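Local coordinates for possible galactose mutarotase (Streptomyces platensis subsp. rosaceus, PDB 4RNL), which probably interconverts the alpha and beta anomers of galactose or a related aldose sugar, although its function is not established, at residues Gly214-Ala222 with Phe312-Phe321; Val251-Ala259 with Ala271-Leu279. All coordinates share one frame; numbering follows the deposited sequence.

Interaction 1 of 2, residues Gly214-Ala222 with Phe312-Phe321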
loop_
_atom_site.group_PDB
_atom_site.type_symbol
_atom_site.label_atom_id
_atom_site.label_comp_id
_atom_site.label_asym_id
_atom_site.label_seq_id
_atom_site.Cartn_x
_atom_site.Cartn_y
_atom_site.Cartn_z
ATOM N N GLY A 214 1.182 0.082 18.435
ATOM C CA GLY A 214 0.817 -0.631 17.219
ATOM C C GLY A 214 1.293 -2.075 17.148
ATOM O O GLY A 214 1.286 -2.688 16.080
ATOM N N ILE A 215 1.703 -2.637 18.279
ATOM C CA ILE A 215 2.102 -4.039 18.296
ATOM C C ILE A 215 0.922 -4.885 18.744
ATOM O O ILE A 215 0.326 -4.612 19.790
ATOM C CB ILE A 215 3.290 -4.292 19.249
ATOM C CG1 ILE A 215 4.490 -3.403 18.877
ATOM C CG2 ILE A 215 3.657 -5.764 19.258
ATOM C CD1 ILE A 215 4.929 -3.486 17.416
ATOM N N PRO A 216 0.571 -5.910 17.954
ATOM C CA PRO A 216 -0.548 -6.781 18.335
ATOM C C PRO A 216 -0.363 -7.376 19.725
ATOM O O PRO A 216 0.727 -7.852 20.081
ATOM C CB PRO A 216 -0.498 -7.885 17.276
ATOM C CG PRO A 216 0.113 -7.194 16.056
ATOM C CD PRO A 216 1.163 -6.298 16.657
ATOM N N VAL A 217 -1.424 -7.337 20.520
ATOM C CA VAL A 217 -1.396 -7.947 21.837
ATOM C C VAL A 217 -1.425 -9.458 21.669
ATOM O O VAL A 217 -1.836 -9.958 20.616
ATOM C CB VAL A 217 -2.584 -7.466 22.703
ATOM C CG1 VAL A 217 -2.540 -5.948 22.845
ATOM C CG2 VAL A 217 -3.906 -7.899 22.087
ATOM N N PRO A 218 -0.962 -10.195 22.692
ATOM C CA PRO A 218 -1.030 -11.657 22.629
ATOM C C PRO A 218 -2.458 -12.118 22.382
ATOM O O PRO A 218 -3.408 -11.486 22.859
ATOM C CB PRO A 218 -0.593 -12.081 24.037
ATOM C CG PRO A 218 0.316 -10.988 24.482
ATOM C CD PRO A 218 -0.298 -9.725 23.923
ATOM N N GLY A 219 -2.610 -13.199 21.631
ATOM C CA GLY A 219 -3.925 -13.747 21.369
ATOM C C GLY A 219 -4.281 -13.827 19.903
ATOM O O GLY A 219 -3.731 -13.110 19.062
ATOM N N ALA A 220 -5.222 -14.709 19.602
ATOM C CA ALA A 220 -5.741 -14.871 18.248
ATOM C C ALA A 220 -6.510 -13.616 17.827
ATOM O O ALA A 220 -6.954 -12.849 18.687
ATOM C CB ALA A 220 -6.657 -16.059 18.233
ATOM N N PRO A 221 -6.672 -13.400 16.509
ATOM C CA PRO A 221 -7.437 -12.231 16.053
ATOM C C PRO A 221 -8.810 -12.184 16.721
ATOM O O PRO A 221 -9.455 -13.232 16.851
ATOM C CB PRO A 221 -7.569 -12.473 14.547
ATOM C CG PRO A 221 -6.323 -13.233 14.194
ATOM C CD PRO A 221 -6.092 -14.154 15.381
ATOM N N ALA A 222 -9.224 -10.998 17.172
ATOM C CA ALA A 222 -10.467 -10.844 17.929
ATOM C C ALA A 222 -11.659 -10.617 17.010
ATOM O O ALA A 222 -11.523 -9.995 15.964
ATOM C CB ALA A 222 -10.336 -9.693 18.911
ATOM N N PHE A 312 0.029 -9.940 8.582
ATOM C CA PHE A 312 -0.277 -9.243 9.836
ATOM C C PHE A 312 0.948 -8.548 10.442
ATOM O O PHE A 312 2.076 -9.028 10.289
ATOM C CB PHE A 312 -0.820 -10.231 10.884
ATOM C CG PHE A 312 -2.080 -10.959 10.480
ATOM C CD1 PHE A 312 -2.792 -10.619 9.332
ATOM C CD2 PHE A 312 -2.560 -11.990 11.278
ATOM C CE1 PHE A 312 -3.955 -11.309 8.991
ATOM C CE2 PHE A 312 -3.715 -12.679 10.947
ATOM C CZ PHE A 312 -4.413 -12.336 9.797
ATOM N N PRO A 313 0.731 -7.418 11.147
ATOM C CA PRO A 313 1.816 -6.739 11.870
ATOM C C PRO A 313 2.549 -7.692 12.802
ATOM O O PRO A 313 1.911 -8.548 13.422
ATOM C CB PRO A 313 1.077 -5.681 12.700
ATOM C CG PRO A 313 -0.152 -5.378 11.890
ATOM C CD PRO A 313 -0.549 -6.690 11.260
ATOM N N ASP A 314 3.871 -7.540 12.880
ATOM C CA ASP A 314 4.718 -8.279 13.816
ATOM C C ASP A 314 4.764 -9.786 13.553
ATOM O O ASP A 314 5.087 -10.564 14.448
ATOM C CB ASP A 314 4.317 -8.008 15.276
ATOM C CG ASP A 314 5.443 -8.316 16.251
ATOM O OD1 ASP A 314 6.619 -8.133 15.860
ATOM O OD2 ASP A 314 5.169 -8.751 17.396
ATOM N N SER A 315 4.450 -10.201 12.329
ATOM C CA SER A 315 4.481 -11.639 12.008
ATOM C C SER A 315 5.821 -12.340 12.258
ATOM O O SER A 315 5.829 -13.507 12.685
ATOM C CB SER A 315 3.992 -11.898 10.574
ATOM O OG SER A 315 2.629 -11.507 10.430
ATOM N N PRO A 316 6.959 -11.653 12.025
ATOM C CA PRO A 316 8.221 -12.348 12.318
ATOM C C PRO A 316 8.412 -12.692 13.799
ATOM O O PRO A 316 9.292 -13.486 14.134
ATOM C CB PRO A 316 9.282 -11.339 11.860
ATOM C CG PRO A 316 8.602 -10.593 10.745
ATOM C CD PRO A 316 7.200 -10.404 11.270
ATOM N N ASN A 317 7.599 -12.106 14.673
ATOM C CA ASN A 317 7.641 -12.447 16.096
ATOM C C ASN A 317 6.405 -13.205 16.555
ATOM O O ASN A 317 6.223 -13.439 17.747
ATOM C CB ASN A 317 7.789 -11.172 16.932
ATOM C CG ASN A 317 9.173 -10.585 16.844
ATOM O OD1 ASN A 317 10.167 -11.300 17.012
ATOM N ND2 ASN A 317 9.255 -9.281 16.559
ATOM N N ARG A 318 5.552 -13.574 15.603
ATOM C CA ARG A 318 4.273 -14.214 15.900
ATOM C C ARG A 318 4.069 -15.450 15.025
ATOM O O ARG A 318 3.498 -15.356 13.938
ATOM C CB ARG A 318 3.130 -13.220 15.656
ATOM C CG ARG A 318 3.076 -12.063 16.650
ATOM C CD ARG A 318 2.698 -12.546 18.053
ATOM N NE ARG A 318 1.354 -13.129 18.116
ATOM C CZ ARG A 318 0.276 -12.488 18.563
ATOM N NH1 ARG A 318 -0.904 -13.095 18.584
ATOM N NH2 ARG A 318 0.376 -11.234 18.982
ATOM N N PRO A 319 4.535 -16.619 15.496
ATOM C CA PRO A 319 4.435 -17.817 14.657
ATOM C C PRO A 319 2.989 -18.287 14.481
ATOM O O PRO A 319 2.730 -19.130 13.621
ATOM C CB PRO A 319 5.246 -18.869 15.434
ATOM C CG PRO A 319 6.083 -18.100 16.393
ATOM C CD PRO A 319 5.285 -16.874 16.736
ATOM N N ASP A 320 2.063 -17.740 15.265
ATOM C CA ASP A 320 0.650 -18.074 15.089
ATOM C C ASP A 320 0.005 -17.356 13.898
ATOM O O ASP A 320 -1.090 -17.729 13.462
ATOM C CB ASP A 320 -0.142 -17.803 16.374
ATOM C CG ASP A 320 0.020 -16.376 16.881
ATOM O OD1 ASP A 320 1.158 -15.852 16.860
ATOM O OD2 ASP A 320 -0.988 -15.780 17.326
ATOM N N PHE A 321 0.676 -16.332 13.378
ATOM C CA PHE A 321 0.179 -15.587 12.221
ATOM C C PHE A 321 0.669 -16.251 10.920
ATOM O O PHE A 321 1.723 -16.880 10.914
ATOM C CB PHE A 321 0.706 -14.140 12.271
ATOM C CG PHE A 321 0.111 -13.284 13.381
ATOM C CD1 PHE A 321 -0.914 -13.751 14.199
ATOM C CD2 PHE A 321 0.576 -11.979 13.566
ATOM C CE1 PHE A 321 -1.453 -12.935 15.206
ATOM C CE2 PHE A 321 0.052 -11.161 14.556
ATOM C CZ PHE A 321 -0.966 -11.638 15.382
HETATM O O HOH W 1 2.681 -9.296 18.596
#
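Arg318 supplies both direct hydrogen bonds that fasten the loop joining strands 206-208 and 222-223 to the loop after strand 305-310, and Pro216 much of the packing. Arg318 NH2 donates to Val217 O at 3.0 Å and Arg318 NH1 to Gly219 O at 2.9 Å. Both oxygens lie near the guanidinium plane, yet each nitrogen stands well above the plane of its carbonyl; the first bond is the straighter, 161° at the hydrogen against 133°. Gly219 has an extended backbone with positive phi, where a side chain would press on the preceding carbonyl. Arginine suits this place because it has N-H groups to spare: NE and NH1 also grip Asp320 side-on, each carboxylate oxygen using its syn lone pair, with Arg318 NH1 3.0 Å from Asp320 OD2. The chain, bent at chi2 (-68°) and chi3, folds back over Phe321, whose CZ lies 3.5 Å above the centre of the guanidinium. A type I turn from Arg318 to Phe321 brings these partners together, while a type II turn from Phe312 to Ser315 shapes the other end of this loop of an aldose 1-epimerase family protein. Proline suits the second position of the type II turn, where phi is near -60°, and Pro313 CB packs 3.8 Å from Pro216 CG. The Pro216 ring is also wedged against Asp314 CB, and Pro216 CB meets the edge of Phe321 at CZ, 4.2 Å away. A water donates to Pro216 O and Asp314 OD2 and accepts from Arg318 NH2; Asp314 OD1 is taken by Asn317 ND2 and Ala90 N.

Interaction 2 of 2, residues Val251-Ala259 with Ala271-Leu279; sequences VREAPRTVA and ALATTEPGL
Thr275 pushes its methyl into the concave side of the bend at 252-255: Thr275 CG2 lies 3.5 Å from Arg252 O and 3.7 Å from Pro255 N, with the Pro255 ring alongside. The small, branched threonine fits this hollow with CG2 and sends OG1 to Glu335 N. At the start of the bend Val251 and Pro277 lie side by side, Val251 CG2 3.7 Å from Pro277 CG, and Arg252 N bonds to Thr275 O. Beyond it, strands 256-262 and 268-274 form a beta hairpin whose register is shifted by one residue at a classic bulge. Val258 N and Ala259 N both donate to Leu272 O, the former at 2.8 Å and nearly along the C=O axis. At the bulge Val258 CG2 meets Thr274 CG2 at 3.8 Å, the two side chains crossing at a slant, while the little methyl of Ala259 leaves room for Leu279 CD1 at 4.1 Å. Arg256 CG sits between the backbone N and the carbonyl carbon (chi1 80°), which, with the bend at chi2, carries the guanidinium across to the 274-276 backbone. There, with Val258 CG1 over one face, it points NH2 at Thr274 O, 2.9 Å away, and at Glu276 O, 3.0 Å away. Arg256 N reaches Thr274 O from the opposite face of its plane. A leucine in place of Arg256 would probably leave Glu276 O without this donor and the bend after Thr274 less firmly held. Arg256 NH1 serves Asp248 O, tying that bend to the loop at Asp248; since neutral backbone carbonyls, not a carboxylate, meet NH2, the cation is probably steadied by their dipoles.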
loop_
_atom_site.group_PDB
_atom_site.type_symbol
_atom_site.label_atom_id
_atom_site.label_comp_id
_atom_site.label_asym_id
_atom_site.label_seq_id
_atom_site.Cartn_x
_atom_site.Cartn_y
_atom_site.Cartn_z
ATOM N N VAL A 251 -4.942 -16.446 3.530
ATOM C CA VAL A 251 -4.132 -16.362 2.317
ATOM C C VAL A 251 -4.829 -17.134 1.204
ATOM O O VAL A 251 -5.284 -18.264 1.417
ATOM C CB VAL A 251 -2.718 -16.949 2.548
ATOM C CG1 VAL A 251 -1.868 -16.826 1.287
ATOM C CG2 VAL A 251 -2.044 -16.248 3.709
ATOM N N ARG A 252 -4.918 -16.524 0.022
ATOM C CA ARG A 252 -5.572 -17.157 -1.118
ATOM C C ARG A 252 -4.639 -17.180 -2.314
ATOM O O ARG A 252 -3.841 -16.265 -2.499
ATOM C CB ARG A 252 -6.855 -16.407 -1.489
ATOM C CG ARG A 252 -7.842 -16.258 -0.345
ATOM C CD ARG A 252 -8.274 -17.596 0.219
ATOM N NE ARG A 252 -9.386 -18.170 -0.526
ATOM C CZ ARG A 252 -10.162 -19.148 -0.066
ATOM N NH1 ARG A 252 -11.157 -19.617 -0.808
ATOM N NH2 ARG A 252 -9.945 -19.656 1.141
ATOM N N GLU A 253 -4.744 -18.217 -3.136
ATOM C CA GLU A 253 -3.886 -18.318 -4.316
ATOM C C GLU A 253 -4.289 -17.372 -5.452
ATOM O O GLU A 253 -3.455 -16.999 -6.283
ATOM C CB GLU A 253 -3.827 -19.755 -4.818
ATOM C CG GLU A 253 -3.078 -20.695 -3.896
ATOM C CD GLU A 253 -3.001 -22.092 -4.461
ATOM O OE1 GLU A 253 -2.612 -22.227 -5.642
ATOM O OE2 GLU A 253 -3.349 -23.053 -3.739
ATOM N N ALA A 254 -5.564 -16.996 -5.485
ATOM C CA ALA A 254 -6.065 -16.052 -6.480
ATOM C C ALA A 254 -6.783 -14.942 -5.735
ATOM O O ALA A 254 -7.366 -15.187 -4.675
ATOM C CB ALA A 254 -7.020 -16.752 -7.439
ATOM N N PRO A 255 -6.736 -13.711 -6.267
ATOM C CA PRO A 255 -7.341 -12.610 -5.515
ATOM C C PRO A 255 -8.863 -12.703 -5.478
ATOM O O PRO A 255 -9.479 -13.258 -6.393
ATOM C CB PRO A 255 -6.894 -11.368 -6.294
ATOM C CG PRO A 255 -6.611 -11.869 -7.681
ATOM C CD PRO A 255 -6.082 -13.257 -7.508
ATOM N N ARG A 256 -9.457 -12.177 -4.410
ATOM C CA ARG A 256 -10.908 -12.067 -4.309
ATOM C C ARG A 256 -11.221 -10.721 -3.683
ATOM O O ARG A 256 -10.383 -10.160 -2.972
ATOM C CB ARG A 256 -11.502 -13.223 -3.483
ATOM C CG ARG A 256 -11.403 -13.077 -1.946
ATOM C CD ARG A 256 -9.967 -13.034 -1.423
ATOM N NE ARG A 256 -9.874 -13.404 -0.001
ATOM C CZ ARG A 256 -8.770 -13.280 0.735
ATOM N NH1 ARG A 256 -8.772 -13.653 2.005
ATOM N NH2 ARG A 256 -7.666 -12.780 0.198
ATOM N N THR A 257 -12.407 -10.186 -3.961
ATOM C CA THR A 257 -12.796 -8.878 -3.424
ATOM C C THR A 257 -12.893 -8.952 -1.903
ATOM O O THR A 257 -13.600 -9.807 -1.367
ATOM C CB THR A 257 -14.150 -8.444 -3.984
ATOM O OG1 THR A 257 -14.061 -8.368 -5.413
ATOM C CG2 THR A 257 -14.559 -7.080 -3.421
ATOM N N VAL A 258 -12.181 -8.070 -1.210
ATOM C CA VAL A 258 -12.171 -8.092 0.258
ATOM C C VAL A 258 -12.623 -6.760 0.839
ATOM O O VAL A 258 -12.909 -6.660 2.038
ATOM C CB VAL A 258 -10.773 -8.409 0.824
ATOM C CG1 VAL A 258 -10.332 -9.825 0.415
ATOM C CG2 VAL A 258 -9.763 -7.354 0.362
ATOM N N ALA A 259 -12.693 -5.736 -0.006
ATOM C CA ALA A 259 -13.098 -4.419 0.468
ATOM C C ALA A 259 -13.851 -3.684 -0.614
ATOM O O ALA A 259 -13.484 -3.750 -1.790
ATOM C CB ALA A 259 -11.885 -3.611 0.905
ATOM N N ALA A 271 -13.577 -1.478 -5.640
ATOM C CA ALA A 271 -13.567 -2.854 -5.152
ATOM C C ALA A 271 -12.116 -3.294 -5.117
ATOM O O ALA A 271 -11.426 -3.274 -6.146
ATOM C CB ALA A 271 -14.384 -3.761 -6.068
ATOM N N LEU A 272 -11.649 -3.678 -3.935
ATOM C CA LEU A 272 -10.257 -4.057 -3.731
ATOM C C LEU A 272 -10.187 -5.570 -3.587
ATOM O O LEU A 272 -10.820 -6.136 -2.685
ATOM C CB LEU A 272 -9.734 -3.405 -2.436
ATOM C CG LEU A 272 -8.233 -3.514 -2.144
ATOM C CD1 LEU A 272 -7.440 -2.848 -3.246
ATOM C CD2 LEU A 272 -7.858 -2.905 -0.798
ATOM N N ALA A 273 -9.427 -6.220 -4.465
ATOM C CA ALA A 273 -9.273 -7.678 -4.420
ATOM C C ALA A 273 -7.825 -8.024 -4.128
ATOM O O ALA A 273 -6.916 -7.324 -4.582
ATOM C CB ALA A 273 -9.723 -8.304 -5.721
ATOM N N THR A 274 -7.600 -9.096 -3.367
ATOM C CA THR A 274 -6.237 -9.441 -2.989
ATOM C C THR A 274 -6.065 -10.912 -2.660
ATOM O O THR A 274 -7.029 -11.614 -2.351
ATOM C CB THR A 274 -5.749 -8.592 -1.786
ATOM O OG1 THR A 274 -4.337 -8.761 -1.610
ATOM C CG2 THR A 274 -6.472 -8.994 -0.495
ATOM N N THR A 275 -4.818 -11.365 -2.735
ATOM C CA THR A 275 -4.424 -12.697 -2.292
ATOM C C THR A 275 -4.066 -12.684 -0.802
ATOM O O THR A 275 -3.968 -13.733 -0.162
ATOM C CB THR A 275 -3.182 -13.154 -3.059
ATOM O OG1 THR A 275 -2.187 -12.128 -2.972
ATOM C CG2 THR A 275 -3.521 -13.401 -4.532
ATOM N N GLU A 276 -3.855 -11.489 -0.259
ATOM C CA GLU A 276 -3.353 -11.334 1.116
ATOM C C GLU A 276 -4.364 -11.722 2.192
ATOM O O GLU A 276 -5.577 -11.643 1.972
ATOM C CB GLU A 276 -2.921 -9.875 1.334
ATOM C CG GLU A 276 -1.688 -9.474 0.534
ATOM C CD GLU A 276 -0.409 -10.091 1.081
ATOM O OE1 GLU A 276 -0.324 -10.319 2.306
ATOM O OE2 GLU A 276 0.520 -10.355 0.287
ATOM N N PRO A 277 -3.868 -12.106 3.380
ATOM C CA PRO A 277 -4.751 -12.470 4.493
ATOM C C PRO A 277 -5.157 -11.282 5.367
ATOM O O PRO A 277 -6.042 -11.400 6.229
ATOM C CB PRO A 277 -3.867 -13.405 5.317
ATOM C CG PRO A 277 -2.469 -12.824 5.129
ATOM C CD PRO A 277 -2.447 -12.376 3.689
ATOM N N GLY A 278 -4.499 -10.151 5.178
ATOM C CA GLY A 278 -4.738 -9.020 6.052
ATOM C C GLY A 278 -4.914 -7.713 5.305
ATOM O O GLY A 278 -4.538 -7.572 4.136
ATOM N N LEU A 279 -5.498 -6.744 5.996
ATOM C CA LEU A 279 -5.664 -5.417 5.433
ATOM C C LEU A 279 -5.479 -4.403 6.543
ATOM O O LEU A 279 -6.170 -4.458 7.555
ATOM C CB LEU A 279 -7.052 -5.288 4.792
ATOM C CG LEU A 279 -7.454 -3.961 4.135
ATOM C CD1 LEU A 279 -8.454 -4.216 3.018
ATOM C CD2 LEU A 279 -8.104 -3.040 5.147
#

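Followed from the N terminus, the chain leaves strand 206-208, runs through 214-222 and on to strand 242-246, and then enters interaction 2. That contact is local: 251-259 meets 271-279 across 11 intervening residues, shaping a hairpin of the nine-strand sheet and handing the chain on to strand 278-282 of the seven-strand sheet. Strand 305-310 follows, and only at 312-321 does the chain return to 214-222. Interaction 1 therefore closes a loop of 89 residues that contains all of interaction 2, and it joins the loops flanking edge strand 222-223 and strand 305-310. The centres lie about 19 Å apart, but Phe312 CE1 packs 3.5 Å from Pro277 O, bringing the two contacts together.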